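Inositol-1-monophosphatase (PDB 2Q74) catalyses the magnesium-dependent hydrolysis of inositol 1-phosphate to free myo-inositol and phosphate, and works as a homodimer whose formation is induced by binding of the activator magnesium. Local coordinates at the interface of chains A and B. Sequence-based numbering; all coordinates share one arbitrary frame. Chains: chain A/B, Inositol-1-monophosphatase.

Contact 1: the interface of chains A and B. Residues chain A 196, 199, 202, 204; chain B 181, 188-189, 192.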
# COMPACT_ATOMS: atom_id res chain seq x y z
N ALA A 196 -13.44 5.95 11.79
CA ALA A 196 -14.14 4.83 12.40
C ALA A 196 -15.63 4.92 12.08
O ALA A 196 -16.26 3.93 11.78
CB ALA A 196 -13.88 4.77 13.89
N VAL A 199 -16.07 3.92 8.34
CA VAL A 199 -15.61 2.53 8.10
C VAL A 199 -16.74 1.52 7.82
O VAL A 199 -16.67 0.74 6.88
CB VAL A 199 -14.72 2.00 9.29
CG1 VAL A 199 -14.60 0.46 9.26
CG2 VAL A 199 -13.33 2.64 9.27
N VAL A 202 -18.58 1.71 4.23
CA VAL A 202 -17.82 1.42 3.01
C VAL A 202 -17.26 0.01 2.97
O VAL A 202 -17.08 -0.63 4.00
CB VAL A 202 -16.63 2.40 2.81
CG1 VAL A 202 -17.13 3.83 2.57
CG2 VAL A 202 -15.63 2.32 3.98
N ASP A 204 -14.19 -1.30 2.23
CA ASP A 204 -12.95 -1.45 3.01
C ASP A 204 -12.16 -0.14 2.93
O ASP A 204 -12.54 0.80 2.23
CB ASP A 204 -12.11 -2.63 2.50
CG ASP A 204 -11.14 -3.22 3.58
OD1 ASP A 204 -10.92 -2.58 4.63
OD2 ASP A 204 -10.58 -4.33 3.39
N PHE B 181 -8.54 -5.21 8.88
CA PHE B 181 -9.71 -5.77 9.54
C PHE B 181 -9.84 -7.23 9.11
O PHE B 181 -9.67 -7.55 7.91
CB PHE B 181 -10.97 -5.00 9.16
CG PHE B 181 -10.98 -3.55 9.60
CD1 PHE B 181 -11.39 -2.55 8.72
CD2 PHE B 181 -10.56 -3.19 10.88
CE1 PHE B 181 -11.39 -1.23 9.11
CE2 PHE B 181 -10.58 -1.87 11.27
CZ PHE B 181 -11.01 -0.88 10.39
N ARG B 188 -16.72 -3.97 12.47
CA ARG B 188 -15.58 -3.16 12.03
C ARG B 188 -15.36 -1.81 12.74
O ARG B 188 -14.20 -1.45 13.03
CB ARG B 188 -15.68 -2.92 10.52
CG ARG B 188 -15.23 -4.11 9.71
CD ARG B 188 -15.02 -3.75 8.26
NE ARG B 188 -14.42 -4.87 7.53
CZ ARG B 188 -14.11 -4.83 6.23
NH1 ARG B 188 -14.34 -3.73 5.52
NH2 ARG B 188 -13.56 -5.90 5.65
N GLU B 189 -16.44 -1.09 13.03
CA GLU B 189 -16.34 0.23 13.65
C GLU B 189 -15.61 0.22 15.00
O GLU B 189 -14.89 1.17 15.31
CB GLU B 189 -17.72 0.89 13.81
CG GLU B 189 -17.62 2.40 13.84
CD GLU B 189 -18.89 3.10 14.25
OE1 GLU B 189 -20.00 2.62 13.91
OE2 GLU B 189 -18.79 4.17 14.89
N ALA B 192 -11.90 0.08 14.34
CA ALA B 192 -11.50 1.41 13.89
C ALA B 192 -11.41 2.37 15.07
O ALA B 192 -10.53 3.22 15.14
CB ALA B 192 -12.50 1.93 12.86
O HOH W 1 -8.59 -3.85 6.21

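Contact 2: the interface of chains A and B. Residues chain A 181, 188, 207; chain B 199, 202-205.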
# COMPACT_ATOMS: atom_id res chain seq x y z
N PHE A 181 -3.45 10.69 6.98
CA PHE A 181 -3.40 11.68 8.05
C PHE A 181 -2.64 12.85 7.47
O PHE A 181 -1.50 12.70 7.02
CB PHE A 181 -2.69 11.10 9.28
CG PHE A 181 -3.49 10.04 10.00
CD1 PHE A 181 -2.89 8.85 10.39
CD2 PHE A 181 -4.84 10.22 10.28
CE1 PHE A 181 -3.61 7.87 11.05
CE2 PHE A 181 -5.56 9.25 10.95
CZ PHE A 181 -4.94 8.08 11.33
N ARG A 188 -4.48 14.25 15.02
CA ARG A 188 -4.68 12.93 14.41
C ARG A 188 -5.79 12.03 14.96
O ARG A 188 -6.50 11.40 14.18
CB ARG A 188 -3.38 12.13 14.39
CG ARG A 188 -2.42 12.61 13.32
CD ARG A 188 -1.32 11.62 13.05
NE ARG A 188 -0.49 12.05 11.93
CZ ARG A 188 0.55 11.37 11.46
NH1 ARG A 188 0.91 10.21 12.02
NH2 ARG A 188 1.25 11.85 10.43
N ARG A 207 -4.79 2.64 3.51
CA ARG A 207 -3.93 3.72 3.99
C ARG A 207 -2.51 3.46 3.54
O ARG A 207 -1.75 2.72 4.18
CB ARG A 207 -4.04 3.85 5.51
CG ARG A 207 -3.00 4.73 6.27
CD ARG A 207 -3.27 6.22 6.13
NE ARG A 207 -4.12 6.92 7.13
CZ ARG A 207 -5.06 6.40 7.94
NH1 ARG A 207 -5.33 5.10 8.03
NH2 ARG A 207 -5.73 7.23 8.73
N VAL B 199 -3.50 5.46 17.29
CA VAL B 199 -2.95 6.34 16.26
C VAL B 199 -1.99 7.42 16.77
O VAL B 199 -0.91 7.58 16.21
CB VAL B 199 -4.08 7.02 15.43
CG1 VAL B 199 -3.55 8.26 14.69
CG2 VAL B 199 -4.69 6.02 14.45
N VAL B 202 1.73 6.32 17.90
CA VAL B 202 2.65 5.79 16.90
C VAL B 202 2.97 6.77 15.78
O VAL B 202 2.19 7.67 15.46
CB VAL B 202 2.10 4.52 16.24
CG1 VAL B 202 1.97 3.40 17.26
CG2 VAL B 202 0.79 4.79 15.54
N ARG B 203 4.12 6.54 15.16
CA ARG B 203 4.63 7.38 14.07
C ARG B 203 3.60 7.66 12.97
O ARG B 203 3.34 8.81 12.65
CB ARG B 203 5.85 6.70 13.47
CG ARG B 203 6.67 7.49 12.48
CD ARG B 203 7.75 6.54 11.97
NE ARG B 203 8.73 7.18 11.11
CZ ARG B 203 9.75 7.92 11.53
NH1 ARG B 203 9.94 8.16 12.83
NH2 ARG B 203 10.58 8.44 10.64
N ASP B 204 3.06 6.60 12.39
CA ASP B 204 2.00 6.66 11.38
C ASP B 204 1.39 5.27 11.24
O ASP B 204 1.84 4.30 11.86
CB ASP B 204 2.59 7.13 10.04
CG ASP B 204 1.55 7.77 9.11
OD1 ASP B 204 0.31 7.65 9.33
OD2 ASP B 204 1.99 8.38 8.12
N VAL B 205 0.36 5.16 10.42
CA VAL B 205 -0.35 3.90 10.21
C VAL B 205 -0.39 3.53 8.71
O VAL B 205 -0.47 4.41 7.83
CB VAL B 205 -1.80 4.00 10.79
CG1 VAL B 205 -2.56 2.71 10.62
CG2 VAL B 205 -1.76 4.37 12.26

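Contact 1: the interface of chains A and B
A:Val199 and B:Phe181 meet where the end of helix 188-198 of chain A, the tight 3-10 turn 199-201 that follows it and the extended start of strand 204-206 face strand 176-181 and helix 188-198 of chain B. The valine and the phenylalanine point at each other tip to tip. With CG1 anti to its backbone N (chi1 163°), A:Val199 presents that methyl to the ring, 3.6 Å from CE1 of B:Phe181. The same methyl lies 3.8 Å from CB of B:Arg188, whose side chain crosses the valine at about a right angle, while the other branch, CG2, turns toward the methyl of B:Ala192. The two copies of helix 188-198 also approach each other here, through the small side chains of A:Ala196 and B:Ala192, which permit close passage.

Beyond the valine, the extended chain of B:Arg188 carries its guanidinium to the carboxylate of A:Asp204. This is a long salt bridge, NH1 of B:Arg188 lying 3.7 Å from OD1 of A:Asp204, with the two planar groups turned 41° apart; its contribution is probably electrostatic rather than sharply directional. A water molecule supplies a second polar link between the chains. It lies 3.1 Å from OD1 of A:Asp204 and bridges it to the backbone N of B:Phe181, with that N and the water oxygen 3.0 Å apart.

Contact 2: the interface of chains A and B
A:Phe181 and A:Arg188 pack against B:Val199 and the segment B:Arg203 to B:Val205 in a two-fold homodimer interface that joins the subunits through an apolar contact flanked by polar ones. The rim of the A:Phe181 ring meets both methyls of B:Val199, CZ lying 3.6 Å from CG1 and 3.7 Å from CG2. From its own chain, A:Arg207 bends at chi2 and chi3 (77° and 91°) to lay its guanidinium carbon CZ over one face, 3.7 Å above the plane and offset toward the rim. From the partner, OD1 of the B:Asp204 carboxylate comes to the ring edge in plane, 3.6 Å from CD1 of A:Phe181.

Next to the ring, the extended A:Arg188 side chain donates from NH1 to the backbone O of B:Arg203 at 2.9 Å. The bond is bent, 131° at the hydrogen, and the acceptor is tilted out of the guanidinium plane. The same nitrogen forms a long salt bridge with OD1 of B:Asp204, at 3.8 Å. That oxygen also accepts the backbone N-H of B:Val205 at 2.7 Å, on its anti side but tilted out of the carboxylate plane, a local bond that helps to fix the carboxylate's rotation. The site thus ties one subunit's arginine to the loop and strand of the other, helping to hold together the dimer that magnesium induces.

Contact 1 and contact 2 have C-alpha centres about 15 Å apart and illustrate how a two-fold axis uses one set of residues twice. B:Phe181, B:Arg188, A:Val199 and A:Asp204 of contact 1 return in contact 2 as A:Phe181, A:Arg188, B:Val199 and B:Asp204. Each subunit thus offers mainly strand 176-181 and helix 188-198 at one contact and the 199-205 segment at the other, although both helices also meet in contact 1. The two patches are described through partly different residues. Because A:Arg206, a probable substrate ligand, directly precedes A:Arg207, dimerisation may help to order the neighbouring active site.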